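Local coordinates for protein Tv2483 (PDB 6DET) that selectively binds L-arginine and, as a treponemal lipoprotein of the solute-binding family 3, probably delivers it to an ABC transporter, at residues A[120-128]-A[188-196]; A[94-105]-A[217-225]. One frame throughout, in Å; residues are numbered along the deposited sequence.

The two contacts sit on either side of the bound arginine in the two-lobed fold of a periplasmic-type binding protein, their centres about 19 Å apart. Interaction 2 (94-105 with 217-225) closes a long loop of chain, and interaction 1 (120-128 with 188-196) is nested inside it. Strands 120-129 and 215-223 are neighbours in one sheet and link the two pairings, as strands crossing between lobes do in this family. Side chains join them too: Lys124 forms a salt bridge with Glu217, and Asp193 OD2 probably hydrogen-bonds Tyr219 OH. The two contacts also converge on the ligand: its amino N bonds Asp193 of interaction 1 and Gly102 and Ser104 of interaction 2.

Interaction 1 (A[120-128]-A[188-196]); sequences LQNAKIVVT and DAIVVDLIY. With ARG (arginine), chain B.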
loop_
_atom_site.group_PDB
_atom_site.type_symbol
_atom_site.label_atom_id
_atom_site.label_comp_id
_atom_site.label_asym_id
_atom_site.label_seq_id
_atom_site.Cartn_x
_atom_site.Cartn_y
_atom_site.Cartn_z
ATOM N N LEU A 120 9.144 0.230 2.736
ATOM C CA LEU A 120 9.092 -1.178 2.329
ATOM C C LEU A 120 9.308 -1.276 0.830
ATOM O O LEU A 120 8.973 -0.344 0.095
ATOM C CB LEU A 120 7.738 -1.842 2.639
ATOM C CG LEU A 120 7.354 -2.102 4.099
ATOM C CD1 LEU A 120 5.898 -2.548 4.230
ATOM C CD2 LEU A 120 8.333 -3.144 4.681
ATOM N N GLN A 121 9.873 -2.418 0.380
ATOM C CA GLN A 121 9.829 -2.804 -1.022
ATOM C C GLN A 121 8.569 -3.605 -1.280
ATOM O O GLN A 121 8.038 -4.268 -0.387
ATOM C CB GLN A 121 11.030 -3.666 -1.421
ATOM C CG GLN A 121 12.274 -2.902 -1.637
ATOM C CD GLN A 121 13.354 -3.840 -2.096
ATOM O OE1 GLN A 121 13.816 -4.659 -1.316
ATOM N NE2 GLN A 121 13.679 -3.794 -3.377
ATOM N N ASN A 122 8.085 -3.526 -2.509
ATOM C CA ASN A 122 6.932 -4.310 -2.912
ATOM C C ASN A 122 7.096 -4.698 -4.369
ATOM O O ASN A 122 7.939 -4.158 -5.098
ATOM C CB ASN A 122 5.636 -3.529 -2.704
ATOM C CG ASN A 122 4.429 -4.303 -3.162
ATOM O OD1 ASN A 122 4.134 -5.385 -2.621
ATOM N ND2 ASN A 122 3.729 -3.767 -4.166
ATOM N N ALA A 123 6.298 -5.676 -4.777
ATOM C CA ALA A 123 6.203 -6.060 -6.165
ATOM C C ALA A 123 4.742 -6.384 -6.430
ATOM O O ALA A 123 4.065 -6.921 -5.555
ATOM C CB ALA A 123 7.053 -7.278 -6.471
ATOM N N LYS A 124 4.266 -6.025 -7.613
ATOM C CA LYS A 124 2.967 -6.482 -8.078
ATOM C C LYS A 124 3.161 -7.852 -8.710
ATOM O O LYS A 124 4.056 -8.043 -9.527
ATOM C CB LYS A 124 2.390 -5.506 -9.080
ATOM C CG LYS A 124 1.726 -4.306 -8.345
ATOM C CD LYS A 124 1.204 -3.256 -9.280
ATOM C CE LYS A 124 0.522 -2.122 -8.516
ATOM N NZ LYS A 124 1.164 -1.809 -7.205
ATOM N N ILE A 125 2.288 -8.787 -8.345
ATOM C CA ILE A 125 2.336 -10.160 -8.807
ATOM C C ILE A 125 0.961 -10.529 -9.356
ATOM O O ILE A 125 -0.055 -9.922 -9.012
ATOM C CB ILE A 125 2.755 -11.109 -7.672
ATOM C CG1 ILE A 125 1.792 -10.989 -6.492
ATOM C CG2 ILE A 125 4.166 -10.763 -7.209
ATOM C CD1 ILE A 125 2.004 -11.984 -5.398
ATOM N N VAL A 126 0.946 -11.547 -10.214
ATOM C CA VAL A 126 -0.278 -12.023 -10.853
ATOM C C VAL A 126 -0.629 -13.377 -10.264
ATOM O O VAL A 126 0.213 -14.288 -10.226
ATOM C CB VAL A 126 -0.129 -12.104 -12.376
ATOM C CG1 VAL A 126 -1.412 -12.673 -12.986
ATOM C CG2 VAL A 126 0.154 -10.723 -12.934
ATOM N N VAL A 127 -1.878 -13.509 -9.823
ATOM C CA VAL A 127 -2.363 -14.707 -9.150
ATOM C C VAL A 127 -3.455 -15.326 -10.008
ATOM O O VAL A 127 -4.307 -14.613 -10.554
ATOM C CB VAL A 127 -2.876 -14.397 -7.725
ATOM C CG1 VAL A 127 -3.467 -15.642 -7.059
ATOM C CG2 VAL A 127 -1.729 -13.819 -6.852
ATOM N N THR A 128 -3.403 -16.653 -10.150
ATOM C CA THR A 128 -4.403 -17.415 -10.886
ATOM C C THR A 128 -4.897 -18.548 -10.000
ATOM O O THR A 128 -4.400 -18.743 -8.886
ATOM C CB THR A 128 -3.842 -17.990 -12.199
ATOM O OG1 THR A 128 -2.770 -18.904 -11.916
ATOM C CG2 THR A 128 -3.323 -16.894 -13.084
ATOM N N ASP A 188 -9.728 -14.278 -15.149
ATOM C CA ASP A 188 -8.787 -15.390 -15.214
ATOM C C ASP A 188 -7.578 -15.199 -14.317
ATOM O O ASP A 188 -6.879 -16.174 -14.015
ATOM C CB ASP A 188 -8.291 -15.569 -16.647
ATOM C CG ASP A 188 -9.420 -15.724 -17.633
ATOM O OD1 ASP A 188 -9.985 -16.825 -17.661
ATOM O OD2 ASP A 188 -9.712 -14.757 -18.376
ATOM N N ALA A 189 -7.306 -13.967 -13.916
ATOM C CA ALA A 189 -6.183 -13.659 -13.051
ATOM C C ALA A 189 -6.473 -12.343 -12.352
ATOM O O ALA A 189 -7.356 -11.589 -12.773
ATOM C CB ALA A 189 -4.889 -13.548 -13.836
ATOM N N ILE A 190 -5.684 -12.066 -11.308
ATOM C CA ILE A 190 -5.741 -10.812 -10.564
ATOM C C ILE A 190 -4.329 -10.310 -10.299
ATOM O O ILE A 190 -3.363 -11.081 -10.247
ATOM C CB ILE A 190 -6.491 -10.948 -9.228
ATOM C CG1 ILE A 190 -5.681 -11.775 -8.217
ATOM C CG2 ILE A 190 -7.889 -11.532 -9.464
ATOM C CD1 ILE A 190 -6.339 -11.955 -6.875
ATOM N N VAL A 191 -4.232 -9.005 -10.095
ATOM C CA VAL A 191 -3.005 -8.346 -9.631
ATOM C C VAL A 191 -3.160 -8.038 -8.150
ATOM O O VAL A 191 -4.182 -7.474 -7.723
ATOM C CB VAL A 191 -2.719 -7.052 -10.411
ATOM C CG1 VAL A 191 -1.460 -6.359 -9.847
ATOM C CG2 VAL A 191 -2.539 -7.333 -11.848
ATOM N N VAL A 192 -2.151 -8.397 -7.356
ATOM C CA VAL A 192 -2.115 -8.052 -5.942
ATOM C C VAL A 192 -0.700 -7.595 -5.624
ATOM O O VAL A 192 0.234 -7.807 -6.406
ATOM C CB VAL A 192 -2.532 -9.228 -5.035
ATOM C CG1 VAL A 192 -3.985 -9.626 -5.303
ATOM C CG2 VAL A 192 -1.640 -10.452 -5.265
ATOM N N ASP A 193 -0.550 -6.923 -4.477
ATOM C CA ASP A 193 0.775 -6.553 -3.992
ATOM C C ASP A 193 1.326 -7.706 -3.170
ATOM O O ASP A 193 0.626 -8.276 -2.319
ATOM C CB ASP A 193 0.781 -5.283 -3.127
ATOM C CG ASP A 193 0.482 -4.006 -3.898
ATOM O OD1 ASP A 193 0.424 -4.007 -5.143
ATOM O OD2 ASP A 193 0.333 -2.948 -3.220
ATOM N N LEU A 194 2.587 -8.050 -3.434
ATOM C CA LEU A 194 3.254 -9.076 -2.647
ATOM C C LEU A 194 3.121 -8.830 -1.150
ATOM O O LEU A 194 2.801 -9.753 -0.392
ATOM C CB LEU A 194 4.735 -9.139 -3.048
ATOM C CG LEU A 194 5.573 -10.177 -2.311
ATOM C CD1 LEU A 194 5.079 -11.573 -2.629
ATOM C CD2 LEU A 194 7.034 -10.019 -2.726
ATOM N N ILE A 195 3.358 -7.586 -0.696
ATOM C CA ILE A 195 3.508 -7.319 0.738
ATOM C C ILE A 195 2.254 -7.732 1.514
ATOM O O ILE A 195 2.344 -8.364 2.576
ATOM C CB ILE A 195 3.849 -5.831 0.981
ATOM C CG1 ILE A 195 5.339 -5.589 0.671
ATOM C CG2 ILE A 195 3.513 -5.408 2.398
ATOM C CD1 ILE A 195 6.317 -6.141 1.747
ATOM N N TYR A 196 1.074 -7.357 1.028
ATOM C CA TYR A 196 -0.125 -7.691 1.797
ATOM C C TYR A 196 -0.594 -9.105 1.531
ATOM O O TYR A 196 -1.524 -9.560 2.209
ATOM C CB TYR A 196 -1.272 -6.662 1.567
ATOM C CG TYR A 196 -1.914 -6.586 0.185
ATOM C CD1 TYR A 196 -1.840 -5.417 -0.580
ATOM C CD2 TYR A 196 -2.669 -7.651 -0.310
ATOM C CE1 TYR A 196 -2.447 -5.336 -1.813
ATOM C CE2 TYR A 196 -3.270 -7.590 -1.545
ATOM C CZ TYR A 196 -3.180 -6.445 -2.295
ATOM O OH TYR A 196 -3.805 -6.387 -3.520
HETATM N N ARG B . -0.115 -0.186 -3.565
HETATM C CA ARG B . -1.518 0.196 -3.872
HETATM C C ARG B . -1.568 1.669 -4.259
HETATM O O ARG B . -0.627 2.407 -3.910
HETATM C CB ARG B . -2.430 -0.051 -2.671
HETATM C CG ARG B . -2.605 -1.520 -2.303
HETATM C CD ARG B . -3.450 -1.747 -1.052
HETATM N NE ARG B . -4.812 -1.303 -1.272
HETATM C CZ ARG B . -5.356 -0.215 -0.738
HETATM N NH1 ARG B . -6.613 0.088 -1.073
HETATM N NH2 ARG B . -4.665 0.568 0.092
HETATM O OXT ARG B . -2.539 2.109 -4.889
#
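Ile125 and Val192 form an antiparallel hydrogen-bonded pair, Ile125 N reaching Val192 O at 3.0 Å. With chi1 at 58°, CG1 of Ile125 sits between its own backbone N and carbonyl carbon and leans across the strand gap, 3.7 Å from CG2 of Val192. The same methyl of Val192 meets CG2 of Val127, and with Ile190 these side chains make one apolar face of the sheet; Ile125 CD1 reaches past it to Leu194 CD1. There strand 189-193 gives way to a short, weakly bonded helix. At its first residue Leu194 N donates to Ala123 O at 2.8 Å, and Asn122 OD1 receives the N-H of Ile195 at 3.0 Å, nearly straight at 164°; Asn122 ND2 is turned to Glu217. Ile195 lays CG1 against Gln121 O, while its CG2 reaches Leu120 CD1 at 4.2 Å. On the other face, Lys124 and Asp193 lie side by side in a salt bridge, Lys124 NZ meeting Asp193 OD1 on its syn side at 3.1 Å; NZ also pairs with Glu217. Asp193 OD2 accepts a bond from the ligand N at 2.8 Å and probably another from Tyr219 OH, an acidic anchor for the alpha-amino group characteristic of amino-acid-binding proteins of this family.

Interaction 2 (A[94-105]-A[217-225]); sequences GVIDCIASGFSV and EYYTFAFRQ. With ARG (arginine), chain B.
Ser104 and Glu217 meet at the ligand end of an antiparallel strand pair that forms part of the binding cleft of this two-lobed solute-binding fold. Ser104 OG donates to Glu217 OE2 at 2.8 Å, approaching from above the carboxylate plane, and itself accepts a bond from the ligand's amino N. Glu217 OE1 forms a salt bridge with Lys124 and OE2 also takes Asn122 ND2, so the carboxylate that positions Ser104 is itself held by strand 120-129. Ser104 N donates to the ligand O at 2.9 Å, almost straight at 173°. Gly102 O takes the same amino group and Ser101 O the guanidinium, because the chain turns a corner at residues 101 and 102 and presents these carbonyls to the arginine. Gly102 CA lies over the centre of the Tyr219 ring, 3.7 Å from its centroid, a CH-pi contact; Ser104 OG is at the edge of that ring, and Tyr219 OH probably hydrogen-bonds Asp193.

Behind this first shell, Thr220 N bonds to Phe103 O and Val105 N to Tyr218 O, while a water bridges Phe103 N and Thr220 O. Phe103 holds CG anti to its backbone N (chi1 -172°), and its side chain runs alongside that of Thr220. Ala222 CB lies over the centre of one face of the Phe103 ring, 3.6 Å from the centroid, a CH-pi contact. Beyond the corner, Ile99 and Ala222 form a hydrogen-bonded pair, and Cys98 CB rests over the Phe223 ring, offset toward its rim.

At the far end Arg224, bent at chi3, ties the strand to the loop after helix 87-92. NH1 donates to Ile96 O and also to Leu91 O, and NE pairs with Asp227. A water joins Asp97 O to Arg224 N. The carboxylate and guanidinium planes stand perpendicular, and Arg224 NH2 forms a salt bridge with Asp97 OD1, met on the anti side at 3.0 Å.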
loop_
_atom_site.group_PDB
_atom_site.type_symbol
_atom_site.label_atom_id
_atom_site.label_comp_id
_atom_site.label_asym_id
_atom_site.label_seq_id
_atom_site.Cartn_x
_atom_site.Cartn_y
_atom_site.Cartn_z
ATOM N N GLY A 94 -7.957 18.412 2.727
ATOM C CA GLY A 94 -7.692 18.455 4.152
ATOM C C GLY A 94 -8.526 17.543 5.023
ATOM O O GLY A 94 -8.451 17.661 6.254
ATOM N N VAL A 95 -9.321 16.643 4.433
ATOM C CA VAL A 95 -10.041 15.659 5.234
ATOM C C VAL A 95 -9.064 14.731 5.945
ATOM O O VAL A 95 -9.286 14.360 7.108
ATOM C CB VAL A 95 -11.032 14.867 4.358
ATOM C CG1 VAL A 95 -11.729 13.797 5.197
ATOM C CG2 VAL A 95 -12.045 15.818 3.732
ATOM N N ILE A 96 -7.988 14.331 5.256
ATOM C CA ILE A 96 -6.882 13.588 5.849
ATOM C C ILE A 96 -5.604 14.407 5.698
ATOM O O ILE A 96 -5.537 15.353 4.915
ATOM C CB ILE A 96 -6.703 12.205 5.225
ATOM C CG1 ILE A 96 -6.386 12.338 3.728
ATOM C CG2 ILE A 96 -8.017 11.442 5.432
ATOM C CD1 ILE A 96 -6.324 10.969 2.918
ATOM N N ASP A 97 -4.576 13.996 6.443
ATOM C CA ASP A 97 -3.255 14.634 6.383
ATOM C C ASP A 97 -2.231 13.803 5.620
ATOM O O ASP A 97 -1.201 14.345 5.184
ATOM C CB ASP A 97 -2.728 14.893 7.802
ATOM C CG ASP A 97 -3.588 15.904 8.566
ATOM O OD1 ASP A 97 -3.977 16.929 7.969
ATOM O OD2 ASP A 97 -3.865 15.678 9.759
ATOM N N CYS A 98 -2.473 12.508 5.479
ATOM C CA CYS A 98 -1.535 11.631 4.790
ATOM C C CYS A 98 -2.269 10.345 4.449
ATOM O O CYS A 98 -3.402 10.117 4.898
ATOM C CB CYS A 98 -0.305 11.358 5.646
ATOM S SG CYS A 98 -0.613 10.480 7.169
ATOM N N ILE A 99 -1.616 9.512 3.632
ATOM C CA ILE A 99 -2.207 8.275 3.114
ATOM C C ILE A 99 -1.226 7.142 3.375
ATOM O O ILE A 99 -0.040 7.273 3.067
ATOM C CB ILE A 99 -2.492 8.347 1.604
ATOM C CG1 ILE A 99 -3.313 9.594 1.238
ATOM C CG2 ILE A 99 -3.263 7.085 1.166
ATOM C CD1 ILE A 99 -3.231 9.950 -0.235
ATOM N N ALA A 100 -1.710 6.071 4.002
ATOM C CA ALA A 100 -0.927 4.865 4.231
ATOM C C ALA A 100 -1.677 3.704 3.557
ATOM O O ALA A 100 -2.239 3.898 2.477
ATOM C CB ALA A 100 -0.693 4.676 5.737
ATOM N N SER A 101 -1.669 2.506 4.146
ATOM C CA SER A 101 -2.297 1.314 3.550
ATOM C C SER A 101 -1.550 0.795 2.327
ATOM O O SER A 101 -2.161 0.288 1.382
ATOM C CB SER A 101 -3.774 1.577 3.191
ATOM O OG SER A 101 -4.444 1.761 4.382
ATOM N N GLY A 102 -0.213 0.886 2.335
ATOM C CA GLY A 102 0.564 0.312 1.249
ATOM C C GLY A 102 0.581 1.175 0.001
ATOM O O GLY A 102 0.380 0.690 -1.111
ATOM N N PHE A 103 0.811 2.477 0.182
ATOM C CA PHE A 103 0.828 3.433 -0.920
ATOM C C PHE A 103 2.132 3.307 -1.719
ATOM O O PHE A 103 3.221 3.573 -1.187
ATOM C CB PHE A 103 0.646 4.845 -0.333
ATOM C CG PHE A 103 0.463 5.931 -1.369
ATOM C CD1 PHE A 103 -0.798 6.470 -1.617
ATOM C CD2 PHE A 103 1.554 6.460 -2.054
ATOM C CE1 PHE A 103 -0.957 7.457 -2.563
ATOM C CE2 PHE A 103 1.381 7.455 -3.004
ATOM C CZ PHE A 103 0.120 7.957 -3.248
ATOM N N SER A 104 2.021 2.959 -3.005
ATOM C CA SER A 104 3.185 2.783 -3.880
ATOM C C SER A 104 3.718 4.094 -4.467
ATOM O O SER A 104 2.966 4.951 -4.938
ATOM C CB SER A 104 2.810 1.847 -5.019
ATOM O OG SER A 104 2.435 0.586 -4.501
ATOM N N VAL A 105 5.044 4.244 -4.449
ATOM C CA VAL A 105 5.681 5.285 -5.240
ATOM C C VAL A 105 5.557 4.962 -6.726
ATOM O O VAL A 105 5.854 3.845 -7.164
ATOM C CB VAL A 105 7.159 5.440 -4.847
ATOM C CG1 VAL A 105 7.796 6.521 -5.710
ATOM C CG2 VAL A 105 7.273 5.778 -3.374
ATOM N N GLU A 217 8.741 -2.096 -6.743
ATOM C CA GLU A 217 8.209 -0.837 -6.228
ATOM C C GLU A 217 8.746 -0.582 -4.836
ATOM O O GLU A 217 9.300 -1.472 -4.176
ATOM C CB GLU A 217 6.657 -0.838 -6.098
ATOM C CG GLU A 217 5.889 -1.299 -7.261
ATOM C CD GLU A 217 4.373 -1.416 -7.005
ATOM O OE1 GLU A 217 3.665 -1.655 -8.005
ATOM O OE2 GLU A 217 3.883 -1.374 -5.849
ATOM N N TYR A 218 8.475 0.634 -4.368
ATOM C CA TYR A 218 8.604 1.026 -2.981
ATOM C C TYR A 218 7.271 1.541 -2.472
ATOM O O TYR A 218 6.502 2.145 -3.230
ATOM C CB TYR A 218 9.621 2.136 -2.789
ATOM C CG TYR A 218 10.932 1.804 -3.445
ATOM C CD1 TYR A 218 11.826 0.936 -2.838
ATOM C CD2 TYR A 218 11.268 2.348 -4.679
ATOM C CE1 TYR A 218 13.024 0.620 -3.447
ATOM C CE2 TYR A 218 12.465 2.042 -5.290
ATOM C CZ TYR A 218 13.340 1.176 -4.673
ATOM O OH TYR A 218 14.537 0.867 -5.284
ATOM N N TYR A 219 7.009 1.268 -1.204
ATOM C CA TYR A 219 5.885 1.835 -0.479
ATOM C C TYR A 219 6.369 3.091 0.236
ATOM O O TYR A 219 7.520 3.161 0.677
ATOM C CB TYR A 219 5.357 0.869 0.575
ATOM C CG TYR A 219 4.435 -0.263 0.092
ATOM C CD1 TYR A 219 3.886 -0.262 -1.173
ATOM C CD2 TYR A 219 4.081 -1.253 0.975
ATOM C CE1 TYR A 219 2.963 -1.296 -1.559
ATOM C CE2 TYR A 219 3.200 -2.277 0.622
ATOM C CZ TYR A 219 2.654 -2.281 -0.641
ATOM O OH TYR A 219 1.734 -3.268 -0.953
ATOM N N THR A 220 5.460 4.040 0.397
ATOM C CA THR A 220 5.727 5.297 1.088
ATOM C C THR A 220 4.479 5.695 1.864
ATOM O O THR A 220 3.461 4.975 1.879
ATOM C CB THR A 220 6.150 6.378 0.076
ATOM O OG1 THR A 220 6.521 7.595 0.746
ATOM C CG2 THR A 220 5.036 6.684 -0.892
ATOM N N PHE A 221 4.551 6.859 2.521
ATOM C CA PHE A 221 3.384 7.535 3.061
ATOM C C PHE A 221 3.258 8.856 2.313
ATOM O O PHE A 221 4.257 9.575 2.160
ATOM C CB PHE A 221 3.511 7.761 4.559
ATOM C CG PHE A 221 3.779 6.528 5.334
ATOM C CD1 PHE A 221 2.971 5.389 5.172
ATOM C CD2 PHE A 221 4.837 6.469 6.216
ATOM C CE1 PHE A 221 3.257 4.254 5.896
ATOM C CE2 PHE A 221 5.104 5.328 6.934
ATOM C CZ PHE A 221 4.310 4.226 6.770
ATOM N N ALA A 222 2.062 9.140 1.794
ATOM C CA ALA A 222 1.829 10.261 0.876
ATOM C C ALA A 222 1.229 11.461 1.612
ATOM O O ALA A 222 0.278 11.307 2.388
ATOM C CB ALA A 222 0.886 9.842 -0.256
ATOM N N PHE A 223 1.747 12.653 1.304
ATOM C CA PHE A 223 1.356 13.905 1.944
ATOM C C PHE A 223 1.020 14.928 0.874
ATOM O O PHE A 223 1.350 14.757 -0.302
ATOM C CB PHE A 223 2.484 14.449 2.835
ATOM C CG PHE A 223 2.749 13.607 4.033
ATOM C CD1 PHE A 223 3.461 12.423 3.901
ATOM C CD2 PHE A 223 2.286 13.974 5.279
ATOM C CE1 PHE A 223 3.704 11.634 4.979
ATOM C CE2 PHE A 223 2.524 13.161 6.372
ATOM C CZ PHE A 223 3.231 11.967 6.193
ATOM N N ARG A 224 0.401 16.036 1.296
ATOM C CA ARG A 224 0.146 17.115 0.360
ATOM C C ARG A 224 1.469 17.667 -0.144
ATOM O O ARG A 224 2.459 17.701 0.583
ATOM C CB ARG A 224 -0.637 18.249 1.034
ATOM C CG ARG A 224 -2.125 17.955 1.236
ATOM C CD ARG A 224 -2.833 19.074 2.051
ATOM N NE ARG A 224 -2.441 18.991 3.447
ATOM C CZ ARG A 224 -3.077 18.291 4.378
ATOM N NH1 ARG A 224 -4.179 17.611 4.082
ATOM N NH2 ARG A 224 -2.598 18.269 5.618
ATOM N N GLN A 225 1.464 18.128 -1.397
ATOM C CA GLN A 225 2.700 18.538 -2.062
ATOM C C GLN A 225 3.442 19.614 -1.281
ATOM O O GLN A 225 4.672 19.561 -1.142
ATOM C CB GLN A 225 2.385 19.043 -3.472
ATOM C CG GLN A 225 1.926 17.949 -4.399
ATOM C CD GLN A 225 1.317 18.478 -5.666
ATOM O OE1 GLN A 225 0.207 19.029 -5.664
ATOM N NE2 GLN A 225 2.039 18.331 -6.763
HETATM N N ARG B . -0.115 -0.186 -3.565
HETATM C CA ARG B . -1.518 0.196 -3.872
HETATM C C ARG B . -1.568 1.669 -4.259
HETATM O O ARG B . -0.627 2.407 -3.910
HETATM C CB ARG B . -2.430 -0.051 -2.671
HETATM C CG ARG B . -2.605 -1.520 -2.303
HETATM C CD ARG B . -3.450 -1.747 -1.052
HETATM N NE ARG B . -4.812 -1.303 -1.272
HETATM C CZ ARG B . -5.356 -0.215 -0.738
HETATM N NH1 ARG B . -6.613 0.088 -1.073
HETATM N NH2 ARG B . -4.665 0.568 0.092
HETATM O OXT ARG B . -2.539 2.109 -4.889
HETATM O O HOH W 1 0.050 16.507 4.109
HETATM O O HOH W 2 1.737 3.119 2.988
HETATM O O HOH W 3 8.225 2.507 -6.637
#